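Protein BA_2500 (Bacillus anthracis, PDB 4GUC) is of unknown function but forms a small, largely beta-stranded domain of a family placed in the E-set clan, consistent with an immunoglobulin-like fold. Local coordinates at residues F7-R12 against L69-T74; F17-N22 against Y110-S115; Y76-G79 against G85-V88. All coordinates share one frame; numbering follows the deposited sequence. Where two conformers were deposited one is given.

In the fold
From the N terminus the chain runs through 7-12, a loop that waits for 69-74 of strand 69-76 to close contact 1. A few residues later 17-22 of helix 16-22 passes by, and it finds its partner, 110-115, only near the C-terminal end, so contacts 1 and 2 cross. They also touch: R12 N probably hydrogen-bonds Y110 OH, and L69 packs on L19. Contact 3 is local, closing the short connection after strand 69-76 by laying 76-79 on 85-88; it follows contact 1 and falls within the long span of contact 2. The first two tie the N-terminal loop and helix to the mixed sheet, while the third joins that sheet's strand 69-76 to the strand pair 39-45 and 84-90.

Contact 1. Residues F7-R12 against L69-T74; sequences FLDTWR and LHRYKT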
loop_
_atom_site.group_PDB
_atom_site.type_symbol
_atom_site.label_atom_id
_atom_site.label_comp_id
_atom_site.label_asym_id
_atom_site.label_seq_id
_atom_site.Cartn_x
_atom_site.Cartn_y
_atom_site.Cartn_z
ATOM N N PHE A 7 -10.087 -11.179 -5.670
ATOM C CA PHE A 7 -10.837 -9.943 -5.801
ATOM C C PHE A 7 -10.107 -9.051 -6.803
ATOM O O PHE A 7 -8.881 -8.928 -6.792
ATOM C CB PHE A 7 -11.099 -9.341 -4.429
ATOM C CG PHE A 7 -11.853 -10.295 -3.523
ATOM C CD1 PHE A 7 -13.207 -10.556 -3.746
ATOM C CD2 PHE A 7 -11.221 -10.943 -2.475
ATOM C CE1 PHE A 7 -13.907 -11.442 -2.944
ATOM C CE2 PHE A 7 -11.914 -11.820 -1.662
ATOM C CZ PHE A 7 -13.263 -12.071 -1.894
ATOM N N LEU A 8 -10.878 -8.446 -7.690
ATOM C CA LEU A 8 -10.347 -7.627 -8.758
ATOM C C LEU A 8 -9.890 -6.266 -8.266
ATOM O O LEU A 8 -10.340 -5.828 -7.219
ATOM C CB LEU A 8 -11.395 -7.480 -9.831
ATOM C CG LEU A 8 -11.969 -8.791 -10.398
ATOM C CD1 LEU A 8 -13.007 -8.473 -11.488
ATOM C CD2 LEU A 8 -10.849 -9.654 -10.935
ATOM N N ASP A 9 -8.991 -5.609 -9.021
ATOM C CA ASP A 9 -8.486 -4.302 -8.628
ATOM C C ASP A 9 -8.263 -3.473 -9.907
ATOM O O ASP A 9 -7.953 -4.044 -10.953
ATOM C CB ASP A 9 -7.162 -4.452 -7.883
ATOM C CG ASP A 9 -6.722 -3.143 -7.221
ATOM O OD1 ASP A 9 -7.303 -2.811 -6.145
ATOM O OD2 ASP A 9 -5.782 -2.484 -7.735
ATOM N N THR A 10 -8.393 -2.148 -9.815
ATOM C CA THR A 10 -8.263 -1.260 -10.971
ATOM C C THR A 10 -6.940 -0.529 -11.192
ATOM O O THR A 10 -6.715 0.092 -12.248
ATOM C CB THR A 10 -9.312 -0.095 -10.866
ATOM O OG1 THR A 10 -9.070 0.686 -9.687
ATOM C CG2 THR A 10 -10.729 -0.603 -10.837
ATOM N N TRP A 11 -6.047 -0.604 -10.219
ATOM C CA TRP A 11 -4.772 0.118 -10.310
ATOM C C TRP A 11 -3.870 -0.456 -11.398
ATOM O O TRP A 11 -3.957 -1.621 -11.764
ATOM C CB TRP A 11 -4.178 0.294 -8.927
ATOM C CG TRP A 11 -4.923 1.335 -8.124
ATOM C CD1 TRP A 11 -6.175 1.855 -8.347
ATOM C CD2 TRP A 11 -4.518 1.816 -6.841
ATOM N NE1 TRP A 11 -6.523 2.712 -7.323
ATOM C CE2 TRP A 11 -5.522 2.706 -6.383
ATOM C CE3 TRP A 11 -3.368 1.650 -6.071
ATOM C CZ2 TRP A 11 -5.407 3.390 -5.162
ATOM C CZ3 TRP A 11 -3.284 2.306 -4.862
ATOM C CH2 TRP A 11 -4.284 3.160 -4.432
ATOM N N ARG A 12 -2.967 0.371 -11.891
ATOM C CA ARG A 12 -2.127 -0.036 -13.003
ATOM C C ARG A 12 -1.192 -1.235 -12.792
ATOM O O ARG A 12 -1.135 -2.114 -13.652
ATOM C CB ARG A 12 -1.339 1.172 -13.511
ATOM C CG ARG A 12 -0.686 0.915 -14.871
ATOM C CD ARG A 12 -0.007 2.155 -15.432
ATOM N NE ARG A 12 -0.936 3.274 -15.554
ATOM C CZ ARG A 12 -1.704 3.518 -16.616
ATOM N NH1 ARG A 12 -1.666 2.730 -17.677
ATOM N NH2 ARG A 12 -2.504 4.569 -16.617
ATOM N N LEU A 69 -0.465 -9.368 -6.723
ATOM C CA LEU A 69 -0.815 -8.372 -5.677
ATOM C C LEU A 69 -2.333 -8.502 -5.434
ATOM O O LEU A 69 -3.100 -8.480 -6.397
ATOM C CB LEU A 69 -0.433 -6.962 -6.090
ATOM C CG LEU A 69 1.070 -6.725 -6.226
ATOM C CD1 LEU A 69 1.354 -5.246 -6.592
ATOM C CD2 LEU A 69 1.818 -7.129 -4.946
ATOM N N HIS A 70 -2.769 -8.693 -4.191
ATOM C CA HIS A 70 -4.177 -8.892 -3.855
ATOM C C HIS A 70 -4.562 -7.857 -2.831
ATOM O O HIS A 70 -3.983 -7.803 -1.743
ATOM C CB HIS A 70 -4.299 -10.321 -3.329
ATOM C CG HIS A 70 -3.660 -11.317 -4.250
ATOM N ND1 HIS A 70 -4.246 -11.712 -5.436
ATOM C CD2 HIS A 70 -2.468 -11.960 -4.188
ATOM C CE1 HIS A 70 -3.448 -12.571 -6.051
ATOM N NE2 HIS A 70 -2.366 -12.740 -5.313
ATOM N N ARG A 71 -5.542 -7.025 -3.145
ATOM C CA ARG A 71 -5.947 -5.948 -2.252
ATOM C C ARG A 71 -6.562 -6.417 -0.946
ATOM O O ARG A 71 -7.497 -7.209 -0.947
ATOM C CB ARG A 71 -6.946 -5.025 -2.966
ATOM C CG ARG A 71 -7.242 -3.730 -2.151
ATOM C CD ARG A 71 -8.304 -2.853 -2.759
ATOM N NE ARG A 71 -9.609 -3.511 -2.810
ATOM C CZ ARG A 71 -10.151 -4.108 -3.882
ATOM N NH1 ARG A 71 -9.542 -4.115 -5.064
ATOM N NH2 ARG A 71 -11.341 -4.689 -3.781
ATOM N N TYR A 72 -6.005 -5.968 0.173
ATOM C CA TYR A 72 -6.528 -6.262 1.512
ATOM C C TYR A 72 -7.224 -5.062 2.129
ATOM O O TYR A 72 -8.123 -5.233 2.966
ATOM C CB TYR A 72 -5.437 -6.813 2.468
ATOM C CG TYR A 72 -5.380 -8.325 2.453
ATOM C CD1 TYR A 72 -5.052 -9.025 1.296
ATOM C CD2 TYR A 72 -5.644 -9.053 3.605
ATOM C CE1 TYR A 72 -5.040 -10.411 1.272
ATOM C CE2 TYR A 72 -5.593 -10.450 3.601
ATOM C CZ TYR A 72 -5.290 -11.114 2.439
ATOM O OH TYR A 72 -5.248 -12.506 2.413
ATOM N N LYS A 73 -6.823 -3.850 1.774
ATOM C CA LYS A 73 -7.446 -2.666 2.366
ATOM C C LYS A 73 -7.256 -1.444 1.513
ATOM O O LYS A 73 -6.202 -1.286 0.903
ATOM C CB LYS A 73 -6.807 -2.376 3.733
ATOM C CG LYS A 73 -7.603 -1.464 4.658
ATOM C CD LYS A 73 -8.877 -2.150 5.150
ATOM C CE LYS A 73 -9.722 -1.266 6.044
ATOM N NZ LYS A 73 -10.924 -2.026 6.530
ATOM N N THR A 74 -8.266 -0.569 1.479
ATOM C CA THR A 74 -8.215 0.728 0.770
ATOM C C THR A 74 -8.325 1.733 1.920
ATOM O O THR A 74 -9.250 1.662 2.747
ATOM C CB THR A 74 -9.358 0.928 -0.225
ATOM O OG1 THR A 74 -9.287 -0.112 -1.196
ATOM C CG2 THR A 74 -9.212 2.278 -0.889
HETATM O O HOH W 1 -6.884 -7.249 -5.690
HETATM O O HOH W 2 -5.940 -10.259 -6.975
HETATM O O HOH W 3 -7.386 -10.921 -4.787
HETATM O O HOH W 4 -12.432 -6.308 -5.525
#
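D9 and R71 mark the closest backbone approach, with CA atoms 7.1 Å apart, so the irregular chain of 7-12 passes strand 69-74 too far off for direct main-chain pairing and is joined to it by a side chain and by water. R71 does the reaching. Its chain folds at chi3 (63°), which turns the guanidinium back onto the loop, and NH1 serves two acceptors near the guanidinium plane. One is the backbone carbonyl, R71 NH1 to L8 O at 2.9 Å, a fairly straight bond. The other is the carboxylate, R71 NH1 to D9 OD1 at 2.8 Å, a salt bridge that uses the anti lone pair of OD1, with the two flat groups only 29° apart. The second nitrogen, R71 NH2, donates to a water at 2.6 Å that in turn donates a hydrogen bond to L8 O, so this carbonyl is gripped both directly and through water. A second water bridges the main chains, accepting from R71 N at 2.9 Å and donating to F7 O.

D9 is itself held in place by its other oxygen. D9 OD2 accepts from W11 N at 3.1 Å, closing an Asx turn, and the donor comes from well above the carboxylate plane. Q14 and Y57 also bond OD2, while K55 forms a second salt bridge with OD1; this cluster of donors would be expected to favour the charged carboxylate.

The contact lies at the surface, on the edge of the mixed sheet. Strand 69-76 pairs with strand 53-59, and Y72 and K73 make a classic beta bulge opposite I56. W11 carries the loop inward, against Y57 and strand 98-106, with a cation-pi contact to K55, before the chain enters helix 16-22.

Contact 2. Residues F17-N22 against Y110-S115; sequences FLLHHN and YYYGGS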
loop_
_atom_site.group_PDB
_atom_site.type_symbol
_atom_site.label_atom_id
_atom_site.label_comp_id
_atom_site.label_asym_id
_atom_site.label_seq_id
_atom_site.Cartn_x
_atom_site.Cartn_y
_atom_site.Cartn_z
ATOM N N PHE A 17 6.921 -7.236 -9.415
ATOM C CA PHE A 17 8.035 -6.885 -10.281
ATOM C C PHE A 17 7.725 -5.576 -11.034
ATOM O O PHE A 17 8.550 -4.658 -11.088
ATOM C CB PHE A 17 8.351 -7.993 -11.289
ATOM C CG PHE A 17 9.508 -7.671 -12.189
ATOM C CD1 PHE A 17 10.789 -8.087 -11.893
ATOM C CD2 PHE A 17 9.325 -6.918 -13.347
ATOM C CE1 PHE A 17 11.856 -7.776 -12.737
ATOM C CE2 PHE A 17 10.382 -6.602 -14.176
ATOM C CZ PHE A 17 11.647 -7.023 -13.849
ATOM N N LEU A 18 6.523 -5.472 -11.611
ATOM C CA LEU A 18 6.175 -4.276 -12.368
ATOM C C LEU A 18 6.055 -3.058 -11.483
ATOM O O LEU A 18 6.524 -1.965 -11.859
ATOM C CB LEU A 18 4.942 -4.522 -13.230
ATOM C CG LEU A 18 5.143 -5.470 -14.441
ATOM C CD1 LEU A 18 3.790 -5.694 -15.143
ATOM C CD2 LEU A 18 6.164 -4.927 -15.412
ATOM N N LEU A 19 5.492 -3.235 -10.309
ATOM C CA LEU A 19 5.364 -2.123 -9.342
ATOM C C LEU A 19 6.756 -1.604 -8.985
ATOM O O LEU A 19 7.044 -0.401 -9.068
ATOM C CB LEU A 19 4.643 -2.619 -8.074
ATOM C CG LEU A 19 4.454 -1.565 -6.976
ATOM C CD1 LEU A 19 3.409 -0.516 -7.438
ATOM C CD2 LEU A 19 4.111 -2.194 -5.641
ATOM N N HIS A 20 7.641 -2.524 -8.644
ATOM C CA HIS A 20 8.986 -2.175 -8.235
ATOM C C HIS A 20 9.797 -1.572 -9.355
ATOM O O HIS A 20 10.773 -0.865 -9.082
ATOM C CB HIS A 20 9.588 -3.454 -7.616
ATOM C CG HIS A 20 10.970 -3.352 -7.081
ATOM N ND1 HIS A 20 11.318 -2.466 -6.092
ATOM C CD2 HIS A 20 12.028 -4.180 -7.240
ATOM C CE1 HIS A 20 12.572 -2.678 -5.740
ATOM N NE2 HIS A 20 13.024 -3.722 -6.410
ATOM N N HIS A 21 9.441 -1.833 -10.597
ATOM C CA HIS A 21 10.173 -1.285 -11.734
ATOM C C HIS A 21 9.494 -0.071 -12.380
ATOM O O HIS A 21 9.985 0.457 -13.375
ATOM C CB HIS A 21 10.498 -2.406 -12.748
ATOM C CG HIS A 21 11.544 -3.354 -12.239
ATOM N ND1 HIS A 21 11.250 -4.397 -11.391
ATOM C CD2 HIS A 21 12.889 -3.388 -12.427
ATOM C CE1 HIS A 21 12.366 -5.033 -11.076
ATOM N NE2 HIS A 21 13.370 -4.454 -11.705
ATOM N N ASN A 22 8.381 0.376 -11.813
ATOM C CA ASN A 22 7.652 1.547 -12.355
ATOM C C ASN A 22 7.229 2.594 -11.348
ATOM O O ASN A 22 7.344 3.792 -11.615
ATOM C CB ASN A 22 6.447 1.014 -13.118
ATOM C CG ASN A 22 6.871 0.365 -14.398
ATOM O OD1 ASN A 22 7.178 1.059 -15.369
ATOM N ND2 ASN A 22 6.880 -0.960 -14.440
ATOM N N TYR A 110 1.946 6.615 -9.296
ATOM C CA TYR A 110 1.967 5.631 -8.237
ATOM C C TYR A 110 3.259 5.667 -7.441
ATOM O O TYR A 110 4.332 5.883 -8.005
ATOM C CB TYR A 110 1.766 4.228 -8.784
ATOM C CG TYR A 110 0.390 4.018 -9.385
ATOM C CD1 TYR A 110 -0.666 3.582 -8.616
ATOM C CD2 TYR A 110 0.157 4.245 -10.723
ATOM C CE1 TYR A 110 -1.907 3.360 -9.174
ATOM C CE2 TYR A 110 -1.079 4.063 -11.275
ATOM C CZ TYR A 110 -2.121 3.627 -10.475
ATOM O OH TYR A 110 -3.374 3.384 -11.023
ATOM N N TYR A 111 3.115 5.410 -6.146
ATOM C CA TYR A 111 4.187 5.390 -5.148
ATOM C C TYR A 111 4.090 4.160 -4.280
ATOM O O TYR A 111 2.982 3.599 -4.160
ATOM C CB TYR A 111 4.069 6.634 -4.260
ATOM C CG TYR A 111 4.081 7.907 -5.080
ATOM C CD1 TYR A 111 5.265 8.556 -5.357
ATOM C CD2 TYR A 111 2.906 8.428 -5.624
ATOM C CE1 TYR A 111 5.289 9.716 -6.175
ATOM C CE2 TYR A 111 2.916 9.565 -6.421
ATOM C CZ TYR A 111 4.095 10.206 -6.679
ATOM O OH TYR A 111 4.079 11.353 -7.472
ATOM N N TYR A 112 5.194 3.666 -3.728
ATOM C CA TYR A 112 5.112 2.481 -2.875
ATOM C C TYR A 112 6.185 2.546 -1.811
ATOM O O TYR A 112 7.111 3.349 -1.919
ATOM C CB TYR A 112 5.174 1.198 -3.711
ATOM C CG TYR A 112 6.527 0.837 -4.245
ATOM C CD1 TYR A 112 7.128 -0.407 -3.965
ATOM C CD2 TYR A 112 7.254 1.736 -5.020
ATOM C CE1 TYR A 112 8.405 -0.715 -4.442
ATOM C CE2 TYR A 112 8.501 1.418 -5.498
ATOM C CZ TYR A 112 9.089 0.209 -5.189
ATOM O OH TYR A 112 10.345 -0.046 -5.697
ATOM N N GLY A 113 6.061 1.714 -0.781
ATOM C CA GLY A 113 7.015 1.686 0.322
ATOM C C GLY A 113 7.849 0.419 0.423
ATOM O O GLY A 113 8.571 0.231 1.416
ATOM N N GLY A 114 7.827 -0.384 -0.645
ATOM C CA GLY A 114 8.525 -1.655 -0.701
ATOM C C GLY A 114 7.797 -2.718 0.117
ATOM O O GLY A 114 7.028 -2.413 1.039
ATOM N N SER A 115 8.051 -3.982 -0.165
ATOM C CA SER A 115 7.409 -5.029 0.590
ATOM C C SER A 115 7.810 -5.076 2.074
ATOM O O SER A 115 8.878 -4.619 2.460
ATOM C CB SER A 115 7.715 -6.363 -0.083
ATOM O OG SER A 115 9.109 -6.601 -0.111
#
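The Y112 ring has L19 O over one face, 4.3 Å above its plane and displaced toward the rim, and H20 ND1 at its edge near the ring plane. The imidazole of H20 is met edge-on as well, by Y112 OH and CZ. The two rings therefore meet at their edges, neither lying over the other, with centroids 5.9 Å apart and planes at 77°. What joins them is a short hydrogen bond between H20 ND1 and Y112 OH, 2.6 Å long and noticeably bent (144°), in which either atom could be the donor. The same end of the tyrosine also comes up against the helix backbone, Y112 CZ lying 3.9 Å from H20 CA.

Y112 comes across from the strand with chi1 at 75°, its CG lodged between the backbone N and carbonyl carbon, a setting that points the ring at the helix. L19 and Y112 run antiparallel alongside each other. The CD2 branch of the leucine lies obliquely against the root of the tyrosine, 3.9 Å from Y112 CD1 and close to CB, on the same side of the ring plane as L19 O. The tyrosine thus has an apolar grip at its root and a polar one at its hydroxyl, the first buried and the second close to the exposed imidazole.

Helix 16-22 lies against the mixed sheet here, with L19 also packed on V103 of strand 98-106. Strand 109-119 pairs with 98-106 and, in parallel, with the short strand 24-25, whose D24 bonds the backbone of both Y110 and Y112; the chain leaving the helix thus returns directly alongside the strand that the helix touches.

Contact 3. Residues Y76-G79 against G85-V88; sequences YDSG and GRFV
G85 comes first, its CA 3.4 Å from D77 OD1, so the carboxylate lies close over the bare glycine. R86 then makes the main polar joint. Its backbone N donates to D77 OD1 at 3.0 Å, and G79 N donates to the same oxygen, the two arriving from opposite faces of the carboxylate plane, each 45° out of it. With chi1 at 165° the D77 carboxylate swings away from its own amide, and OD1 sits between the two donors. On its acceptor side R86 O takes S78 N at 2.9 Å, in the carbonyl plane, and also meets a CA-H...O contact from D77 CA. The extended R86 side chain leaves past G79 toward its salt-bridge partner D41. F87 packs beneath the turn, CE1 lying 3.5 Å from D77 N, while its ring also touches V42 and V54. At V88 the backbone N is reached through a water, 2.9 Å away, that donates to Y76 O and also bonds S78 OG. D77 and G79 thus form an Asx turn, here just after strand 69-76, pinned onto strand 84-90 where the chain passes between the two sheets, consistent with the immunoglobulin-like sandwich of E-set domains.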
loop_
_atom_site.group_PDB
_atom_site.type_symbol
_atom_site.label_atom_id
_atom_site.label_comp_id
_atom_site.label_asym_id
_atom_site.label_seq_id
_atom_site.Cartn_x
_atom_site.Cartn_y
_atom_site.Cartn_z
ATOM N N TYR A 76 -8.385 5.844 3.011
ATOM C CA TYR A 76 -8.540 7.248 2.611
ATOM C C TYR A 76 -7.828 8.173 3.567
ATOM O O TYR A 76 -7.506 7.796 4.679
ATOM C CB TYR A 76 -10.015 7.620 2.454
ATOM C CG TYR A 76 -10.600 7.028 1.190
ATOM C CD1 TYR A 76 -10.675 7.801 0.037
ATOM C CD2 TYR A 76 -11.017 5.721 1.131
ATOM C CE1 TYR A 76 -11.183 7.294 -1.133
ATOM C CE2 TYR A 76 -11.534 5.185 -0.058
ATOM C CZ TYR A 76 -11.600 5.989 -1.178
ATOM O OH TYR A 76 -12.106 5.506 -2.369
ATOM N N ASP A 77 -7.522 9.373 3.095
ATOM C CA ASP A 77 -6.859 10.395 3.887
ATOM C C ASP A 77 -7.808 10.835 5.006
ATOM O O ASP A 77 -8.888 11.346 4.714
ATOM C CB ASP A 77 -6.513 11.580 2.969
ATOM C CG ASP A 77 -6.145 12.849 3.714
ATOM O OD1 ASP A 77 -5.623 12.853 4.832
ATOM O OD2 ASP A 77 -6.379 13.922 3.108
ATOM N N SER A 78 -7.390 10.672 6.255
ATOM C CA SER A 78 -8.181 11.042 7.434
ATOM C C SER A 78 -7.570 12.199 8.226
ATOM O O SER A 78 -7.960 12.425 9.369
ATOM C CB SER A 78 -8.347 9.815 8.367
ATOM O OG SER A 78 -7.107 9.343 8.898
ATOM N N GLY A 79 -6.614 12.899 7.632
ATOM C CA GLY A 79 -5.967 14.023 8.294
ATOM C C GLY A 79 -6.623 15.338 7.915
ATOM O O GLY A 79 -7.523 15.380 7.088
ATOM N N GLY A 85 -1.566 13.978 3.232
ATOM C CA GLY A 85 -2.528 12.922 3.531
ATOM C C GLY A 85 -2.075 12.096 4.715
ATOM O O GLY A 85 -0.872 11.835 4.864
ATOM N N ARG A 86 -3.018 11.674 5.562
ATOM C CA ARG A 86 -2.710 10.804 6.707
ATOM C C ARG A 86 -3.513 9.524 6.438
ATOM O O ARG A 86 -4.714 9.587 6.245
ATOM C CB ARG A 86 -3.108 11.407 8.048
ATOM C CG ARG A 86 -2.746 10.502 9.189
ATOM C CD ARG A 86 -3.306 11.001 10.476
ATOM N NE ARG A 86 -2.975 10.078 11.557
ATOM C CZ ARG A 86 -3.523 10.144 12.768
ATOM N NH1 ARG A 86 -4.440 11.059 13.018
ATOM N NH2 ARG A 86 -3.183 9.255 13.698
ATOM N N PHE A 87 -2.829 8.378 6.449
ATOM C CA PHE A 87 -3.436 7.061 6.148
ATOM C C PHE A 87 -3.215 6.140 7.338
ATOM O O PHE A 87 -2.071 5.793 7.645
ATOM C CB PHE A 87 -2.839 6.514 4.837
ATOM C CG PHE A 87 -2.979 7.492 3.669
ATOM C CD1 PHE A 87 -4.157 7.558 2.921
ATOM C CD2 PHE A 87 -1.985 8.392 3.371
ATOM C CE1 PHE A 87 -4.304 8.465 1.920
ATOM C CE2 PHE A 87 -2.147 9.321 2.341
ATOM C CZ PHE A 87 -3.294 9.366 1.617
ATOM N N VAL A 88 -4.317 5.770 7.987
ATOM C CA VAL A 88 -4.272 4.984 9.212
ATOM C C VAL A 88 -5.185 3.770 9.181
ATOM O O VAL A 88 -6.361 3.886 8.811
ATOM C CB VAL A 88 -4.777 5.887 10.408
ATOM C CG1 VAL A 88 -4.671 5.134 11.736
ATOM C CG2 VAL A 88 -3.982 7.179 10.501
HETATM O O HOH W 5 -6.812 7.126 7.225
#